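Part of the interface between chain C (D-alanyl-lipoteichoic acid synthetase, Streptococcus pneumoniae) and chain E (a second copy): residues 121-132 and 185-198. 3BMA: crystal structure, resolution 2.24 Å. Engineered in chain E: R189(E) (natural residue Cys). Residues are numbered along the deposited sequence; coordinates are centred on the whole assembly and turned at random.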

# COMPACT_ATOMS: atom_id res chain seq x y z
N PHE C 121 20.76 -26.85 4.05
CA PHE C 121 19.48 -26.13 4.14
C PHE C 121 19.32 -24.98 3.14
O PHE C 121 18.26 -24.83 2.54
CB PHE C 121 19.29 -25.58 5.57
CG PHE C 121 17.93 -24.97 5.82
CD1 PHE C 121 16.89 -25.74 6.33
CD2 PHE C 121 17.69 -23.62 5.57
CE1 PHE C 121 15.64 -25.19 6.57
CE2 PHE C 121 16.44 -23.05 5.81
CZ PHE C 121 15.41 -23.84 6.31
N GLN C 122 20.39 -24.19 2.99
CA GLN C 122 20.43 -22.99 2.14
C GLN C 122 20.04 -23.25 0.69
O GLN C 122 19.48 -22.38 0.02
CB GLN C 122 21.84 -22.41 2.15
CG GLN C 122 22.23 -21.67 3.41
CD GLN C 122 23.72 -21.38 3.50
OE1 GLN C 122 24.16 -20.64 4.38
NE2 GLN C 122 24.50 -21.95 2.58
N GLN C 123 20.36 -24.45 0.22
CA GLN C 123 20.11 -24.83 -1.16
C GLN C 123 18.64 -25.09 -1.46
O GLN C 123 18.20 -24.89 -2.59
CB GLN C 123 20.95 -26.06 -1.51
CG GLN C 123 22.45 -25.85 -1.35
CD GLN C 123 23.26 -27.09 -1.71
OE1 GLN C 123 23.12 -27.65 -2.80
NE2 GLN C 123 24.13 -27.52 -0.80
N TYR C 124 17.88 -25.50 -0.45
CA TYR C 124 16.50 -25.96 -0.67
C TYR C 124 15.44 -24.98 -0.16
O TYR C 124 14.24 -25.18 -0.36
CB TYR C 124 16.29 -27.36 -0.08
CG TYR C 124 17.47 -28.31 -0.28
CD1 TYR C 124 17.98 -28.57 -1.55
CD2 TYR C 124 18.05 -28.97 0.81
CE1 TYR C 124 19.06 -29.43 -1.73
CE2 TYR C 124 19.12 -29.84 0.63
CZ TYR C 124 19.62 -30.06 -0.64
OH TYR C 124 20.68 -30.92 -0.82
N PHE C 125 15.88 -23.91 0.50
CA PHE C 125 14.99 -22.85 0.97
C PHE C 125 15.08 -21.66 0.02
O PHE C 125 16.15 -21.05 -0.13
CB PHE C 125 15.37 -22.45 2.40
CG PHE C 125 14.43 -21.46 3.03
CD1 PHE C 125 13.20 -21.87 3.53
CD2 PHE C 125 14.79 -20.12 3.16
CE1 PHE C 125 12.34 -20.96 4.12
CE2 PHE C 125 13.93 -19.21 3.75
CZ PHE C 125 12.70 -19.63 4.24
N ASN C 126 13.97 -21.34 -0.65
CA ASN C 126 13.89 -20.15 -1.49
C ASN C 126 13.00 -19.07 -0.88
O ASN C 126 12.43 -19.28 0.20
CB ASN C 126 13.47 -20.50 -2.93
CG ASN C 126 12.07 -21.10 -3.02
OD1 ASN C 126 11.30 -21.09 -2.06
ND2 ASN C 126 11.74 -21.62 -4.20
N GLY C 127 12.87 -17.94 -1.57
CA GLY C 127 12.00 -16.84 -1.14
C GLY C 127 10.52 -17.11 -1.22
O GLY C 127 9.72 -16.48 -0.51
N ASP C 128 10.13 -18.04 -2.09
CA ASP C 128 8.74 -18.46 -2.20
C ASP C 128 8.31 -19.23 -0.95
O ASP C 128 7.16 -19.11 -0.52
CB ASP C 128 8.52 -19.30 -3.47
CG ASP C 128 7.07 -19.71 -3.67
OD1 ASP C 128 6.14 -18.93 -3.33
OD2 ASP C 128 6.86 -20.82 -4.18
N GLN C 129 9.24 -19.98 -0.36
CA GLN C 129 8.99 -20.69 0.91
C GLN C 129 8.90 -19.73 2.10
O GLN C 129 8.11 -19.97 3.02
CB GLN C 129 10.09 -21.71 1.18
CG GLN C 129 9.93 -23.00 0.39
CD GLN C 129 11.15 -23.88 0.45
OE1 GLN C 129 11.81 -23.96 1.48
NE2 GLN C 129 11.45 -24.55 -0.66
N LEU C 130 9.71 -18.68 2.08
CA LEU C 130 9.68 -17.64 3.11
C LEU C 130 8.30 -16.99 3.16
O LEU C 130 7.68 -16.94 4.22
CB LEU C 130 10.74 -16.57 2.83
CG LEU C 130 11.54 -15.91 3.97
CD1 LEU C 130 12.31 -14.74 3.41
CD2 LEU C 130 10.70 -15.46 5.16
N THR C 131 7.83 -16.51 2.02
CA THR C 131 6.56 -15.78 1.94
C THR C 131 5.34 -16.68 2.17
O THR C 131 4.34 -16.22 2.73
CB THR C 131 6.41 -15.00 0.61
OG1 THR C 131 6.82 -15.82 -0.49
CG2 THR C 131 7.23 -13.73 0.64
N SER C 132 5.43 -17.94 1.74
CA SER C 132 4.41 -18.97 2.01
C SER C 132 4.30 -19.27 3.50
O SER C 132 3.20 -19.48 4.02
CB SER C 132 4.73 -20.27 1.28
OG SER C 132 4.73 -20.07 -0.12
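Chain E, residues 185-198: RFNERQASFFGQFS

Chain E lies on chain C as a helix followed by a short irregular segment, G195(E) to F197(E). Residues 185-194 form the end of a helix that begins earlier in the chain; G195(E) is the first residue to leave helical phi/psi (-88°/18°), and the backbone then runs on through Q196(E) and F197(E) without regular structure. Chain C offers the last part of one helix, from F121(C), then a turn at F125(C) and N126(C), then the start of a second helix at G127(C) that continues beyond S132(C). The turn is marked by the extended torsions of F125(C) (-102°/116°) and N126(C) (-109°/180°). N126(C) caps the second helix: its OD1 accepts from Q129(C) N at 2.9 Å, which satisfies an amide that the first turn of the helix serves poorly, the bond from Q129(C) N to N126(C) O being weak at 3.3 Å.

Helix 127-132 and helix 185-194 cross at 118° between their N-to-C directions, more antiparallel than parallel, with their axes 11.4 Å apart at closest approach. Going forward along chain E means going backward along chain C: Q190(E) CA lies 6.4 Å from G127(C) CA, F194(E) CA 6.4 Å from N126(C) CA, and F197(E) CA 5.8 Å from Q122(C) CA.

The side chain of F194(E), chi1 near -70° (m), reaches into the turn of chain C. One face of its ring takes the backbone of the helix start: G127(C) CA stands 3.8 Å from the centroid of the F194(E) ring, 21° off the normal, a CH-pi contact, and N126(C) C is 3.6 Å from F194(E) CE2. At the ring edge, L130(C) CD1 packs 3.7 Å from F194(E) CZ. F125(C) starts sideways, but its end comes nearer, bringing CD2 to 3.6 Å from F194(E) CE2; the two rings meet obliquely, planes at 46° and centroids 5.9 Å apart.

G127(C) also faces Q190(E), whose OE1 is 3.4 Å from G127(C) CA. The lack of a side chain matters here: a CB in the ideal position would lie 2.2 Å from Q190(E) OE1, a clash, and 3.4 Å from F194(E) CE1. One turn earlier on the chain E helix, F186(E) directs its ring at T131(C), with CZ 3.9 Å from T131(C) CG2.

Beyond the helix, F197(E) (chi1 m) turns its ring to Q122(C). The aliphatic part of that glutamine lies over one face, with Q122(C) CG 4.0 Å from the centroid of the F197(E) ring and 22° off the normal, while Q122(C) CD comes to 3.5 Å from F197(E) CD1. Q123(C) CG adds a contact of 3.9 Å to F197(E) O. The engineered R189(E) makes no contact with the chain C stretch. No hydrogen bond joins the stretches; F194(E) and F197(E) have the largest covered areas in a contact, 438 Å² in all, that rests on packing.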

# COMPACT_ATOMS: atom_id res chain seq x y z
N ARG E 185 11.57 -3.75 -6.08
CA ARG E 185 12.42 -3.65 -4.91
C ARG E 185 12.47 -4.96 -4.15
O ARG E 185 13.52 -5.37 -3.67
CB ARG E 185 11.88 -2.57 -3.98
CG ARG E 185 12.92 -1.70 -3.31
CD ARG E 185 12.30 -0.72 -2.31
NE ARG E 185 10.91 -0.33 -2.62
CZ ARG E 185 10.55 0.64 -3.47
NH1 ARG E 185 11.47 1.35 -4.12
NH2 ARG E 185 9.27 0.90 -3.66
N PHE E 186 11.31 -5.61 -4.04
CA PHE E 186 11.17 -6.90 -3.37
C PHE E 186 11.97 -7.97 -4.09
O PHE E 186 12.70 -8.73 -3.46
CB PHE E 186 9.70 -7.32 -3.29
CG PHE E 186 9.49 -8.72 -2.78
CD1 PHE E 186 9.71 -9.03 -1.43
CD2 PHE E 186 9.06 -9.74 -3.63
CE1 PHE E 186 9.50 -10.32 -0.95
CE2 PHE E 186 8.86 -11.03 -3.17
CZ PHE E 186 9.08 -11.32 -1.82
N ASN E 187 11.83 -8.03 -5.42
CA ASN E 187 12.61 -8.94 -6.25
C ASN E 187 14.12 -8.71 -6.16
O ASN E 187 14.88 -9.67 -6.12
CB ASN E 187 12.18 -8.84 -7.72
CG ASN E 187 11.15 -9.90 -8.09
OD1 ASN E 187 10.79 -10.75 -7.28
ND2 ASN E 187 10.69 -9.85 -9.33
N GLU E 188 14.54 -7.45 -6.10
CA GLU E 188 15.97 -7.16 -5.97
C GLU E 188 16.50 -7.41 -4.55
O GLU E 188 17.68 -7.70 -4.39
CB GLU E 188 16.34 -5.76 -6.52
CG GLU E 188 16.05 -4.56 -5.64
CD GLU E 188 16.15 -3.23 -6.38
OE1 GLU E 188 15.39 -3.01 -7.36
OE2 GLU E 188 16.98 -2.38 -5.98
N ARG E 189 15.63 -7.33 -3.54
CA ARG E 189 15.97 -7.72 -2.17
C ARG E 189 16.06 -9.24 -2.04
O ARG E 189 16.99 -9.78 -1.44
CB ARG E 189 14.94 -7.18 -1.17
CG ARG E 189 15.17 -5.74 -0.74
CD ARG E 189 14.23 -5.34 0.41
NE ARG E 189 12.91 -4.90 -0.05
CZ ARG E 189 11.78 -5.59 0.07
NH1 ARG E 189 10.65 -5.08 -0.38
NH2 ARG E 189 11.77 -6.79 0.65
N GLN E 190 15.08 -9.92 -2.62
CA GLN E 190 14.95 -11.37 -2.59
C GLN E 190 16.07 -12.06 -3.35
O GLN E 190 16.69 -12.98 -2.83
CB GLN E 190 13.59 -11.75 -3.17
CG GLN E 190 13.21 -13.20 -3.11
CD GLN E 190 11.75 -13.40 -3.41
OE1 GLN E 190 11.01 -13.93 -2.59
NE2 GLN E 190 11.31 -12.95 -4.58
N ALA E 191 16.32 -11.61 -4.58
CA ALA E 191 17.35 -12.20 -5.45
C ALA E 191 18.77 -11.95 -4.96
O ALA E 191 19.66 -12.75 -5.24
CB ALA E 191 17.20 -11.71 -6.87
N SER E 192 18.99 -10.86 -4.23
CA SER E 192 20.30 -10.56 -3.67
C SER E 192 20.66 -11.50 -2.52
O SER E 192 21.81 -11.91 -2.37
CB SER E 192 20.40 -9.10 -3.22
OG SER E 192 19.74 -8.87 -1.99
N PHE E 193 19.65 -11.84 -1.71
CA PHE E 193 19.84 -12.74 -0.58
C PHE E 193 19.90 -14.21 -0.99
O PHE E 193 20.82 -14.93 -0.62
CB PHE E 193 18.73 -12.52 0.46
CG PHE E 193 18.83 -13.42 1.66
CD1 PHE E 193 18.04 -14.56 1.76
CD2 PHE E 193 19.72 -13.14 2.69
CE1 PHE E 193 18.13 -15.40 2.86
CE2 PHE E 193 19.82 -13.97 3.79
CZ PHE E 193 19.02 -15.10 3.88
N PHE E 194 18.90 -14.66 -1.76
CA PHE E 194 18.75 -16.08 -2.07
C PHE E 194 19.65 -16.60 -3.19
O PHE E 194 19.85 -17.81 -3.32
CB PHE E 194 17.27 -16.42 -2.35
CG PHE E 194 16.41 -16.37 -1.12
CD1 PHE E 194 15.64 -15.23 -0.84
CD2 PHE E 194 16.36 -17.44 -0.24
CE1 PHE E 194 14.85 -15.17 0.30
CE2 PHE E 194 15.57 -17.39 0.91
CZ PHE E 194 14.81 -16.25 1.18
N GLY E 195 20.21 -15.69 -3.98
CA GLY E 195 21.09 -16.06 -5.09
C GLY E 195 22.57 -16.20 -4.73
O GLY E 195 23.43 -16.18 -5.61
N GLN E 196 22.86 -16.35 -3.44
CA GLN E 196 24.24 -16.53 -2.98
C GLN E 196 24.48 -17.92 -2.39
O GLN E 196 25.56 -18.22 -1.87
CB GLN E 196 24.63 -15.42 -1.99
CG GLN E 196 23.96 -15.51 -0.63
CD GLN E 196 23.99 -14.19 0.13
OE1 GLN E 196 24.45 -13.17 -0.39
NE2 GLN E 196 23.48 -14.21 1.36
N PHE E 197 23.46 -18.78 -2.48
CA PHE E 197 23.51 -20.12 -1.91
C PHE E 197 23.53 -21.22 -2.98
O PHE E 197 23.61 -22.41 -2.66
CB PHE E 197 22.33 -20.35 -0.96
CG PHE E 197 22.20 -19.30 0.13
CD1 PHE E 197 23.27 -19.02 0.98
CD2 PHE E 197 21.01 -18.61 0.30
CE1 PHE E 197 23.15 -18.06 1.98
CE2 PHE E 197 20.88 -17.64 1.30
CZ PHE E 197 21.95 -17.37 2.14
N SER E 198 23.47 -20.81 -4.25
CA SER E 198 23.38 -21.76 -5.37
C SER E 198 24.71 -22.45 -5.70
O SER E 198 25.70 -21.80 -6.01
CB SER E 198 22.80 -21.08 -6.62
OG SER E 198 23.61 -20.00 -7.04